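PDB 5Z6P: B-agarase from Agarivorans gilvus, which hydrolyses agarose as a beta-agarase of glycoside hydrolase family 50, and probably acts on its beta-galactosidic linkages. Local coordinates for residues A[98-109]-A[197-207]; A[227-238]-A[739-747]. One frame throughout, in Å; residues are numbered along the deposited sequence.

Contact 1. Residues A[98-109]-A[197-207]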
loop_
_atom_site.group_PDB
_atom_site.type_symbol
_atom_site.label_atom_id
_atom_site.label_comp_id
_atom_site.label_asym_id
_atom_site.label_seq_id
_atom_site.Cartn_x
_atom_site.Cartn_y
_atom_site.Cartn_z
ATOM N N ALA A 98 1.582 -1.981 -27.552
ATOM C CA ALA A 98 0.705 -0.823 -27.508
ATOM C C ALA A 98 -0.708 -1.137 -27.995
ATOM O O ALA A 98 -0.932 -2.097 -28.724
ATOM C CB ALA A 98 1.293 0.298 -28.324
ATOM N N PHE A 99 -1.656 -0.319 -27.566
ATOM C CA PHE A 99 -3.021 -0.385 -28.070
ATOM C C PHE A 99 -3.728 0.918 -27.745
ATOM O O PHE A 99 -3.273 1.694 -26.910
ATOM C CB PHE A 99 -3.784 -1.571 -27.470
ATOM C CG PHE A 99 -3.875 -1.545 -25.969
ATOM C CD1 PHE A 99 -2.894 -2.140 -25.194
ATOM C CD2 PHE A 99 -4.944 -0.939 -25.335
ATOM C CE1 PHE A 99 -2.974 -2.123 -23.820
ATOM C CE2 PHE A 99 -5.030 -0.926 -23.962
ATOM C CZ PHE A 99 -4.036 -1.508 -23.209
ATOM N N ASP A 100 -4.846 1.159 -28.404
ATOM C CA ASP A 100 -5.623 2.352 -28.116
ATOM C C ASP A 100 -6.837 1.950 -27.315
ATOM O O ASP A 100 -7.322 0.841 -27.471
ATOM C CB ASP A 100 -6.027 3.067 -29.403
ATOM C CG ASP A 100 -4.836 3.636 -30.147
ATOM O OD1 ASP A 100 -3.755 3.768 -29.533
ATOM O OD2 ASP A 100 -4.981 3.952 -31.342
ATOM N N ALA A 101 -7.320 2.848 -26.464
ATOM C CA ALA A 101 -8.475 2.554 -25.634
ATOM C C ALA A 101 -9.323 3.789 -25.348
ATOM O O ALA A 101 -8.789 4.871 -25.128
ATOM C CB ALA A 101 -8.025 1.923 -24.332
ATOM N N ARG A 102 -10.642 3.598 -25.355
ATOM C CA ARG A 102 -11.615 4.576 -24.876
ATOM C C ARG A 102 -12.466 3.949 -23.790
ATOM O O ARG A 102 -12.805 2.790 -23.889
ATOM C CB ARG A 102 -12.535 5.048 -25.996
ATOM C CG ARG A 102 -11.900 5.925 -27.011
ATOM C CD ARG A 102 -12.949 6.831 -27.614
ATOM N NE ARG A 102 -13.716 6.170 -28.657
ATOM C CZ ARG A 102 -15.028 6.298 -28.822
ATOM N NH1 ARG A 102 -15.742 7.044 -27.994
ATOM N NH2 ARG A 102 -15.625 5.669 -29.813
ATOM N N ALA A 103 -12.814 4.714 -22.768
ATOM C CA ALA A 103 -13.761 4.276 -21.751
ATOM C C ALA A 103 -15.064 5.036 -21.940
ATOM O O ALA A 103 -15.050 6.251 -22.062
ATOM C CB ALA A 103 -13.212 4.508 -20.361
ATOM N N LEU A 104 -16.182 4.320 -21.982
ATOM C CA LEU A 104 -17.464 4.941 -22.269
ATOM C C LEU A 104 -18.273 5.166 -21.008
ATOM O O LEU A 104 -19.365 5.699 -21.073
ATOM C CB LEU A 104 -18.268 4.097 -23.265
ATOM C CG LEU A 104 -17.692 3.975 -24.677
ATOM C CD1 LEU A 104 -18.657 3.295 -25.619
ATOM C CD2 LEU A 104 -17.313 5.318 -25.225
ATOM N N ASP A 105 -17.734 4.772 -19.855
ATOM C CA ASP A 105 -18.376 5.079 -18.577
ATOM C C ASP A 105 -18.165 6.539 -18.187
ATOM O O ASP A 105 -17.362 7.224 -18.794
ATOM C CB ASP A 105 -17.827 4.175 -17.477
ATOM C CG ASP A 105 -17.822 2.726 -17.881
ATOM O OD1 ASP A 105 -18.875 2.088 -17.749
ATOM O OD2 ASP A 105 -16.774 2.228 -18.336
ATOM N N GLU A 106 -18.866 6.996 -17.156
ATOM C CA GLU A 106 -18.604 8.314 -16.585
ATOM C C GLU A 106 -17.290 8.317 -15.780
ATOM O O GLU A 106 -16.657 9.351 -15.644
ATOM C CB GLU A 106 -19.770 8.763 -15.706
ATOM C CG GLU A 106 -21.055 9.015 -16.504
ATOM C CD GLU A 106 -22.276 9.137 -15.635
ATOM O OE1 GLU A 106 -23.402 9.111 -16.179
ATOM O OE2 GLU A 106 -22.111 9.254 -14.405
ATOM N N HIS A 107 -16.897 7.146 -15.278
ATOM C CA HIS A 107 -15.669 6.959 -14.488
ATOM C C HIS A 107 -14.524 6.321 -15.288
ATOM O O HIS A 107 -14.749 5.686 -16.314
ATOM C CB HIS A 107 -15.975 6.084 -13.273
ATOM C CG HIS A 107 -16.602 4.770 -13.638
ATOM N ND1 HIS A 107 -17.968 4.577 -13.671
ATOM C CD2 HIS A 107 -16.052 3.598 -14.032
ATOM C CE1 HIS A 107 -18.225 3.338 -14.049
ATOM N NE2 HIS A 107 -17.081 2.725 -14.276
ATOM N N SER A 108 -13.290 6.481 -14.801
ATOM C CA SER A 108 -12.136 5.870 -15.451
ATOM C C SER A 108 -12.060 4.374 -15.171
ATOM O O SER A 108 -12.777 3.845 -14.323
ATOM C CB SER A 108 -10.821 6.528 -15.000
ATOM O OG SER A 108 -10.577 6.317 -13.618
ATOM N N THR A 109 -11.165 3.716 -15.892
ATOM C CA THR A 109 -10.793 2.333 -15.650
ATOM C C THR A 109 -9.313 2.240 -15.359
ATOM O O THR A 109 -8.482 2.760 -16.124
ATOM C CB THR A 109 -11.098 1.435 -16.869
ATOM O OG1 THR A 109 -12.491 1.489 -17.171
ATOM C CG2 THR A 109 -10.690 0.003 -16.589
ATOM N N LEU A 197 -17.208 -1.027 -9.678
ATOM C CA LEU A 197 -18.054 -0.697 -10.810
ATOM C C LEU A 197 -17.744 -1.578 -11.998
ATOM O O LEU A 197 -16.668 -2.146 -12.080
ATOM C CB LEU A 197 -17.871 0.771 -11.194
ATOM C CG LEU A 197 -18.081 1.812 -10.097
ATOM C CD1 LEU A 197 -17.615 3.175 -10.572
ATOM C CD2 LEU A 197 -19.536 1.853 -9.683
ATOM N N ASP A 198 -18.699 -1.695 -12.914
ATOM C CA ASP A 198 -18.444 -2.310 -14.205
ATOM C C ASP A 198 -17.678 -1.321 -15.066
ATOM O O ASP A 198 -17.621 -0.150 -14.746
ATOM C CB ASP A 198 -19.753 -2.723 -14.880
ATOM C CG ASP A 198 -20.393 -3.935 -14.217
ATOM O OD1 ASP A 198 -19.677 -4.712 -13.535
ATOM O OD2 ASP A 198 -21.610 -4.119 -14.387
ATOM N N HIS A 199 -17.087 -1.781 -16.154
ATOM C CA HIS A 199 -16.428 -0.857 -17.069
ATOM C C HIS A 199 -16.704 -1.229 -18.520
ATOM O O HIS A 199 -16.717 -2.400 -18.879
ATOM C CB HIS A 199 -14.911 -0.816 -16.804
ATOM C CG HIS A 199 -14.555 -0.517 -15.381
ATOM N ND1 HIS A 199 -14.249 0.754 -14.934
ATOM C CD2 HIS A 199 -14.467 -1.324 -14.297
ATOM C CE1 HIS A 199 -13.994 0.712 -13.640
ATOM N NE2 HIS A 199 -14.121 -0.537 -13.228
ATOM N N HIS A 200 -16.937 -0.217 -19.347
ATOM C CA HIS A 200 -17.204 -0.420 -20.765
ATOM C C HIS A 200 -16.099 0.212 -21.605
ATOM O O HIS A 200 -16.019 1.425 -21.686
ATOM C CB HIS A 200 -18.556 0.187 -21.161
ATOM C CG HIS A 200 -19.724 -0.351 -20.388
ATOM N ND1 HIS A 200 -19.904 -0.121 -19.040
ATOM C CD2 HIS A 200 -20.778 -1.103 -20.780
ATOM C CE1 HIS A 200 -21.014 -0.709 -18.639
ATOM N NE2 HIS A 200 -21.568 -1.306 -19.680
ATOM N N LEU A 201 -15.263 -0.599 -22.244
ATOM C CA LEU A 201 -14.150 -0.058 -23.013
ATOM C C LEU A 201 -14.215 -0.394 -24.505
ATOM O O LEU A 201 -14.842 -1.366 -24.923
ATOM C CB LEU A 201 -12.813 -0.566 -22.455
ATOM C CG LEU A 201 -12.512 -0.362 -20.971
ATOM C CD1 LEU A 201 -11.256 -1.086 -20.592
ATOM C CD2 LEU A 201 -12.353 1.097 -20.652
ATOM N N LEU A 202 -13.543 0.432 -25.296
ATOM C CA LEU A 202 -13.303 0.168 -26.694
ATOM C C LEU A 202 -11.798 0.008 -26.894
ATOM O O LEU A 202 -11.053 0.918 -26.612
ATOM C CB LEU A 202 -13.834 1.305 -27.565
ATOM C CG LEU A 202 -15.314 1.602 -27.438
ATOM C CD1 LEU A 202 -15.661 2.788 -28.299
ATOM C CD2 LEU A 202 -16.111 0.365 -27.826
ATOM N N LEU A 203 -11.377 -1.153 -27.377
ATOM C CA LEU A 203 -9.982 -1.474 -27.589
ATOM C C LEU A 203 -9.764 -1.660 -29.082
ATOM O O LEU A 203 -10.574 -2.261 -29.748
ATOM C CB LEU A 203 -9.601 -2.746 -26.836
ATOM C CG LEU A 203 -9.845 -2.830 -25.331
ATOM C CD1 LEU A 203 -9.417 -4.187 -24.767
ATOM C CD2 LEU A 203 -9.157 -1.681 -24.569
ATOM N N SER A 204 -8.668 -1.131 -29.605
ATOM C CA SER A 204 -8.360 -1.201 -31.022
ATOM C C SER A 204 -6.840 -1.023 -31.191
ATOM O O SER A 204 -6.138 -0.622 -30.276
ATOM C CB SER A 204 -9.165 -0.124 -31.799
ATOM O OG SER A 204 -8.682 1.160 -31.440
ATOM N N ASN A 205 -6.347 -1.341 -32.377
ATOM C CA ASN A 205 -5.029 -0.926 -32.795
ATOM C C ASN A 205 -3.886 -1.494 -31.967
ATOM O O ASN A 205 -2.873 -0.839 -31.746
ATOM C CB ASN A 205 -5.031 0.585 -32.774
ATOM C CG ASN A 205 -6.006 1.215 -33.781
ATOM O OD1 ASN A 205 -5.588 2.181 -34.430
ATOM N ND2 ASN A 205 -7.089 0.499 -34.157
ATOM N N PHE A 206 -4.034 -2.761 -31.608
ATOM C CA PHE A 206 -2.950 -3.532 -31.026
ATOM C C PHE A 206 -1.805 -3.603 -32.020
ATOM O O PHE A 206 -2.010 -3.868 -33.200
ATOM C CB PHE A 206 -3.397 -4.954 -30.625
ATOM C CG PHE A 206 -4.366 -4.991 -29.479
ATOM C CD1 PHE A 206 -5.722 -4.894 -29.713
ATOM C CD2 PHE A 206 -3.922 -5.106 -28.175
ATOM C CE1 PHE A 206 -6.619 -4.918 -28.683
ATOM C CE2 PHE A 206 -4.828 -5.125 -27.131
ATOM C CZ PHE A 206 -6.175 -5.036 -27.394
ATOM N N ARG A 207 -0.597 -3.375 -31.512
ATOM C CA ARG A 207 0.583 -3.198 -32.334
ATOM C C ARG A 207 1.847 -3.303 -31.509
ATOM O O ARG A 207 1.809 -3.194 -30.284
ATOM C CB ARG A 207 0.543 -1.837 -33.016
ATOM C CG ARG A 207 0.631 -0.672 -32.045
ATOM C CD ARG A 207 0.020 0.569 -32.634
ATOM N NE ARG A 207 0.205 1.748 -31.805
ATOM C CZ ARG A 207 -0.748 2.309 -31.068
ATOM N NH1 ARG A 207 -1.959 1.794 -31.047
ATOM N NH2 ARG A 207 -0.491 3.392 -30.353
#
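The Asp105 carboxylate grips both the ring and the backbone N of His200. Asp105 CB lies over one face of the His107 ring, offset toward the rim. CG sits beside the backbone N (chi1 -49°), which turns the carboxylate across to the facing strand. Asp105 OD1 is met on its syn side by His200 ND1 at 2.8 Å. Asp105 OD2 uses its syn lone pair for His200 N, 2.7 Å away in a nearly straight bond. Two bonds thus fix the rotation of the carboxylate.

Leu197 CD1 packs over the centre of the opposite His107 face, a CH-pi contact. At the ring edge His107 NE2 donates to Asp198 O at 3.0 Å.

Strands 98-103 and 199-207 pair antiparallel within the agarase CBM-like domain. Ala101, Ala103, Leu201 and Leu203 share one face and pack on Ile129, Leu190 and Ile192 of other strands, consistent with a beta-sandwich core. Ala103 CB meets Leu201 CD2 at 3.5 Å.

Between Ala98 and Asp100 the register slips by one, a beta bulge. There Arg207 NH1 forms a salt bridge with Asp100 OD1 at 3.1 Å, from above the carboxylate plane, and also donates to Asn205 O. Ser136 bonds both side chains from outside, and Arg207 NE bonds to Gln209. Phe99 CB rests over the Phe206 ring face, 3.9 Å from its centroid.

Contact 2. Residues A[227-238]-A[739-747]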
loop_
_atom_site.group_PDB
_atom_site.type_symbol
_atom_site.label_atom_id
_atom_site.label_comp_id
_atom_site.label_asym_id
_atom_site.label_seq_id
_atom_site.Cartn_x
_atom_site.Cartn_y
_atom_site.Cartn_z
ATOM N N GLY A 227 9.172 22.148 -4.501
ATOM C CA GLY A 227 9.103 20.708 -4.620
ATOM C C GLY A 227 8.101 20.261 -5.674
ATOM O O GLY A 227 7.990 19.073 -5.944
ATOM N N GLN A 228 7.387 21.213 -6.271
ATOM C CA GLN A 228 6.363 20.890 -7.261
ATOM C C GLN A 228 6.961 20.609 -8.627
ATOM O O GLN A 228 8.133 20.891 -8.872
ATOM C CB GLN A 228 5.354 22.033 -7.379
ATOM C CG GLN A 228 4.571 22.336 -6.121
ATOM C CD GLN A 228 3.923 23.705 -6.183
ATOM O OE1 GLN A 228 2.838 23.926 -5.635
ATOM N NE2 GLN A 228 4.594 24.641 -6.856
ATOM N N ASN A 229 6.150 20.049 -9.519
ATOM C CA ASN A 229 6.561 19.843 -10.900
ATOM C C ASN A 229 6.633 21.211 -11.603
ATOM O O ASN A 229 5.628 21.913 -11.706
ATOM C CB ASN A 229 5.587 18.879 -11.611
ATOM C CG ASN A 229 5.985 18.586 -13.048
ATOM O OD1 ASN A 229 6.451 19.465 -13.766
ATOM N ND2 ASN A 229 5.801 17.348 -13.473
ATOM N N ALA A 230 7.825 21.587 -12.065
ATOM C CA ALA A 230 8.039 22.882 -12.723
ATOM C C ALA A 230 7.362 23.006 -14.081
ATOM O O ALA A 230 6.942 24.087 -14.460
ATOM C CB ALA A 230 9.540 23.153 -12.880
ATOM N N GLN A 231 7.272 21.904 -14.816
ATOM C CA GLN A 231 6.821 21.929 -16.210
ATOM C C GLN A 231 5.334 21.602 -16.368
ATOM O O GLN A 231 4.847 21.407 -17.489
ATOM C CB GLN A 231 7.665 20.951 -17.037
ATOM C CG GLN A 231 9.161 21.215 -16.909
ATOM C CD GLN A 231 10.006 20.253 -17.704
ATOM O OE1 GLN A 231 9.493 19.339 -18.342
ATOM N NE2 GLN A 231 11.320 20.440 -17.655
ATOM N N GLN A 232 4.627 21.554 -15.241
ATOM C CA GLN A 232 3.211 21.185 -15.207
ATOM C C GLN A 232 2.404 22.252 -14.497
ATOM O O GLN A 232 2.867 22.850 -13.534
ATOM C CB GLN A 232 3.020 19.825 -14.504
ATOM C CG GLN A 232 1.745 19.703 -13.622
ATOM C CD GLN A 232 0.654 18.868 -14.264
ATOM O OE1 GLN A 232 0.889 18.138 -15.222
ATOM N NE2 GLN A 232 -0.544 18.970 -13.733
ATOM N N GLU A 233 1.188 22.475 -14.960
ATOM C CA GLU A 233 0.281 23.379 -14.290
ATOM C C GLU A 233 -0.931 22.604 -13.800
ATOM O O GLU A 233 -1.395 21.690 -14.468
ATOM C CB GLU A 233 -0.144 24.503 -15.243
ATOM C CG GLU A 233 -0.657 25.737 -14.553
ATOM C CD GLU A 233 0.428 26.450 -13.783
ATOM O OE1 GLU A 233 1.531 26.646 -14.344
ATOM O OE2 GLU A 233 0.182 26.805 -12.614
ATOM N N HIS A 234 -1.444 22.955 -12.633
ATOM C CA HIS A 234 -2.652 22.324 -12.150
ATOM C C HIS A 234 -3.336 23.291 -11.203
ATOM O O HIS A 234 -2.712 24.239 -10.728
ATOM C CB HIS A 234 -2.351 20.962 -11.477
ATOM C CG HIS A 234 -1.658 21.071 -10.153
ATOM N ND1 HIS A 234 -2.342 21.217 -8.961
ATOM C CD2 HIS A 234 -0.343 21.058 -9.830
ATOM C CE1 HIS A 234 -1.476 21.299 -7.970
ATOM N NE2 HIS A 234 -0.256 21.213 -8.471
ATOM N N ALA A 235 -4.616 23.043 -10.940
ATOM C CA ALA A 235 -5.491 23.996 -10.262
ATOM C C ALA A 235 -4.978 24.568 -8.941
ATOM O O ALA A 235 -5.252 25.724 -8.628
ATOM C CB ALA A 235 -6.854 23.356 -10.027
ATOM N N GLN A 236 -4.269 23.778 -8.143
ATOM C CA GLN A 236 -3.860 24.295 -6.845
ATOM C C GLN A 236 -2.342 24.418 -6.711
ATOM O O GLN A 236 -1.819 24.491 -5.607
ATOM C CB GLN A 236 -4.446 23.423 -5.720
ATOM C CG GLN A 236 -5.980 23.479 -5.653
ATOM C CD GLN A 236 -6.553 22.677 -4.496
ATOM O OE1 GLN A 236 -6.929 21.522 -4.657
ATOM N NE2 GLN A 236 -6.613 23.287 -3.332
ATOM N N LYS A 237 -1.640 24.470 -7.837
ATOM C CA LYS A 237 -0.188 24.695 -7.807
ATOM C C LYS A 237 0.182 26.051 -7.171
ATOM O O LYS A 237 -0.513 27.042 -7.360
ATOM C CB LYS A 237 0.397 24.590 -9.217
ATOM C CG LYS A 237 1.879 24.850 -9.271
ATOM C CD LYS A 237 2.429 24.607 -10.644
ATOM C CE LYS A 237 3.881 24.997 -10.705
ATOM N NZ LYS A 237 4.478 24.655 -12.004
ATOM N N ILE A 238 1.258 26.065 -6.386
ATOM C CA ILE A 238 1.772 27.287 -5.764
ATOM C C ILE A 238 2.870 27.901 -6.629
ATOM O O ILE A 238 3.835 27.222 -6.972
ATOM C CB ILE A 238 2.333 27.017 -4.339
ATOM C CG1 ILE A 238 1.201 26.704 -3.348
ATOM C CG2 ILE A 238 3.143 28.195 -3.840
ATOM C CD1 ILE A 238 0.299 27.860 -3.048
ATOM N N ILE A 739 2.911 18.777 -1.625
ATOM C CA ILE A 739 4.222 18.952 -1.019
ATOM C C ILE A 739 4.403 20.408 -0.557
ATOM O O ILE A 739 5.288 20.707 0.247
ATOM C CB ILE A 739 5.350 18.533 -2.000
ATOM C CG1 ILE A 739 6.655 18.246 -1.248
ATOM C CG2 ILE A 739 5.528 19.564 -3.113
ATOM C CD1 ILE A 739 6.589 17.037 -0.410
ATOM N N SER A 740 3.546 21.304 -1.041
ATOM C CA SER A 740 3.526 22.662 -0.516
ATOM C C SER A 740 2.458 22.849 0.548
ATOM O O SER A 740 2.061 23.970 0.818
ATOM C CB SER A 740 3.337 23.693 -1.639
ATOM O OG SER A 740 2.378 23.282 -2.583
ATOM N N ASP A 741 2.035 21.747 1.172
ATOM C CA ASP A 741 1.058 21.760 2.254
ATOM C C ASP A 741 -0.259 22.411 1.835
ATOM O O ASP A 741 -0.916 23.071 2.641
ATOM C CB ASP A 741 1.620 22.468 3.506
ATOM C CG ASP A 741 0.859 22.103 4.785
ATOM O OD1 ASP A 741 0.457 20.926 4.902
ATOM O OD2 ASP A 741 0.653 22.986 5.664
ATOM N N VAL A 742 -0.641 22.236 0.576
ATOM C CA VAL A 742 -1.957 22.690 0.155
ATOM C C VAL A 742 -2.930 21.510 0.027
ATOM O O VAL A 742 -2.721 20.626 -0.788
ATOM C CB VAL A 742 -1.918 23.441 -1.191
ATOM C CG1 VAL A 742 -3.321 23.881 -1.583
ATOM C CG2 VAL A 742 -0.990 24.636 -1.120
ATOM N N PRO A 743 -4.017 21.519 0.813
ATOM C CA PRO A 743 -5.029 20.453 0.728
ATOM C C PRO A 743 -5.696 20.347 -0.650
ATOM O O PRO A 743 -6.200 21.342 -1.152
ATOM C CB PRO A 743 -6.048 20.858 1.790
ATOM C CG PRO A 743 -5.275 21.711 2.751
ATOM C CD PRO A 743 -4.324 22.482 1.882
ATOM N N TYR A 744 -5.655 19.162 -1.260
ATOM C CA TYR A 744 -6.378 18.909 -2.494
ATOM C C TYR A 744 -7.877 19.039 -2.217
ATOM O O TYR A 744 -8.415 18.346 -1.357
ATOM C CB TYR A 744 -6.057 17.524 -3.058
ATOM C CG TYR A 744 -4.661 17.359 -3.650
ATOM C CD1 TYR A 744 -4.358 17.865 -4.904
ATOM C CD2 TYR A 744 -3.667 16.679 -2.963
ATOM C CE1 TYR A 744 -3.104 17.709 -5.462
ATOM C CE2 TYR A 744 -2.398 16.509 -3.514
ATOM C CZ TYR A 744 -2.124 17.034 -4.764
ATOM O OH TYR A 744 -0.891 16.881 -5.321
ATOM N N GLN A 745 -8.557 19.918 -2.941
ATOM C CA GLN A 745 -9.934 20.252 -2.566
ATOM C C GLN A 745 -10.936 19.095 -2.696
ATOM O O GLN A 745 -11.778 18.931 -1.822
ATOM C CB GLN A 745 -10.438 21.448 -3.371
ATOM C CG GLN A 745 -11.672 22.094 -2.751
ATOM C CD GLN A 745 -11.455 22.496 -1.309
ATOM O OE1 GLN A 745 -10.498 23.194 -0.982
ATOM N NE2 GLN A 745 -12.343 22.055 -0.435
ATOM N N PRO A 746 -10.865 18.300 -3.778
ATOM C CA PRO A 746 -11.840 17.204 -3.812
ATOM C C PRO A 746 -11.599 16.127 -2.735
ATOM O O PRO A 746 -12.550 15.459 -2.372
ATOM C CB PRO A 746 -11.664 16.611 -5.216
ATOM C CG PRO A 746 -10.981 17.692 -6.012
ATOM C CD PRO A 746 -10.091 18.380 -5.030
ATOM N N MET A 747 -10.369 15.973 -2.238
ATOM C CA MET A 747 -10.125 15.024 -1.153
ATOM C C MET A 747 -10.787 15.541 0.114
ATOM O O MET A 747 -11.525 14.812 0.777
ATOM C CB MET A 747 -8.620 14.787 -0.924
ATOM C CG MET A 747 -7.905 14.180 -2.113
ATOM S SD MET A 747 -8.644 12.657 -2.738
ATOM C CE MET A 747 -8.188 11.515 -1.412
#
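The primary amide of Gln236 bonds to the backbone on both sides of Tyr744, the N-cap residue of helix 745-762. Gln236 OE1 accepts from Gln745 N at 2.9 Å, in the carbonyl plane and on a lone pair. Gln236 NE2 donates to Pro743 O at 3.0 Å, in a more bent bond with the acceptor tilted 31° from the amide plane. The chain reaches this far because it is extended beyond CG (chi2 -177°). The turn at its end (chi3 -95°) sets the amide against the two backbone groups. Val742 CG1 lies beside the same NE2.

The backbone of Gln236 is part of a type I beta turn, His234 to Lys237.

Further along, Ile238 CG1 touches Val742 CG2 at 3.7 Å, an apolar contact. Ile238 also packs on Leu244 of helix 241-255. Its backbone is held by Gln228 from within the same loop: Gln228 OE1 takes Ile238 N at 2.8 Å, and Gln228 NE2 gives to Ile238 O at 2.7 Å. Ser740 OG stands 3.2 Å from Gln228 OE1, and Ser738 OG is also its partner. At the far end Ile739 CG2 packs on the backbone of Gly227, 3.7 Å from its C atom.

Loop 227-238 is therefore joined to the chain leading into helix 745-762 by the Gln236 amide, with packing of Ile238 on Val742 and of Ile739 on Gly227. The bond from Gln745 N gives one N-H of the helix's first turn an acceptor from a distant part of the sequence, and the two bonds together fix the rotation of the Gln236 amide.

Contact 1 and contact 2 are separate along the chain and in space. Contact 1 closes within the CBM-like domain before contact 2 opens. Their centres lie 28 Å apart and their nearest atoms about 13 Å apart, without touching. Contact 1 pairs strands inside one domain; contact 2 ties a loop that follows strand 199-210 to a region some 500 residues later. Helix 689-704 borders both. Ser108 of contact 1 hydrogen-bonds to Glu691 of that helix, while Tyr744 of contact 2 packs on Gln689 and Met747 on Arg692 and Phe696.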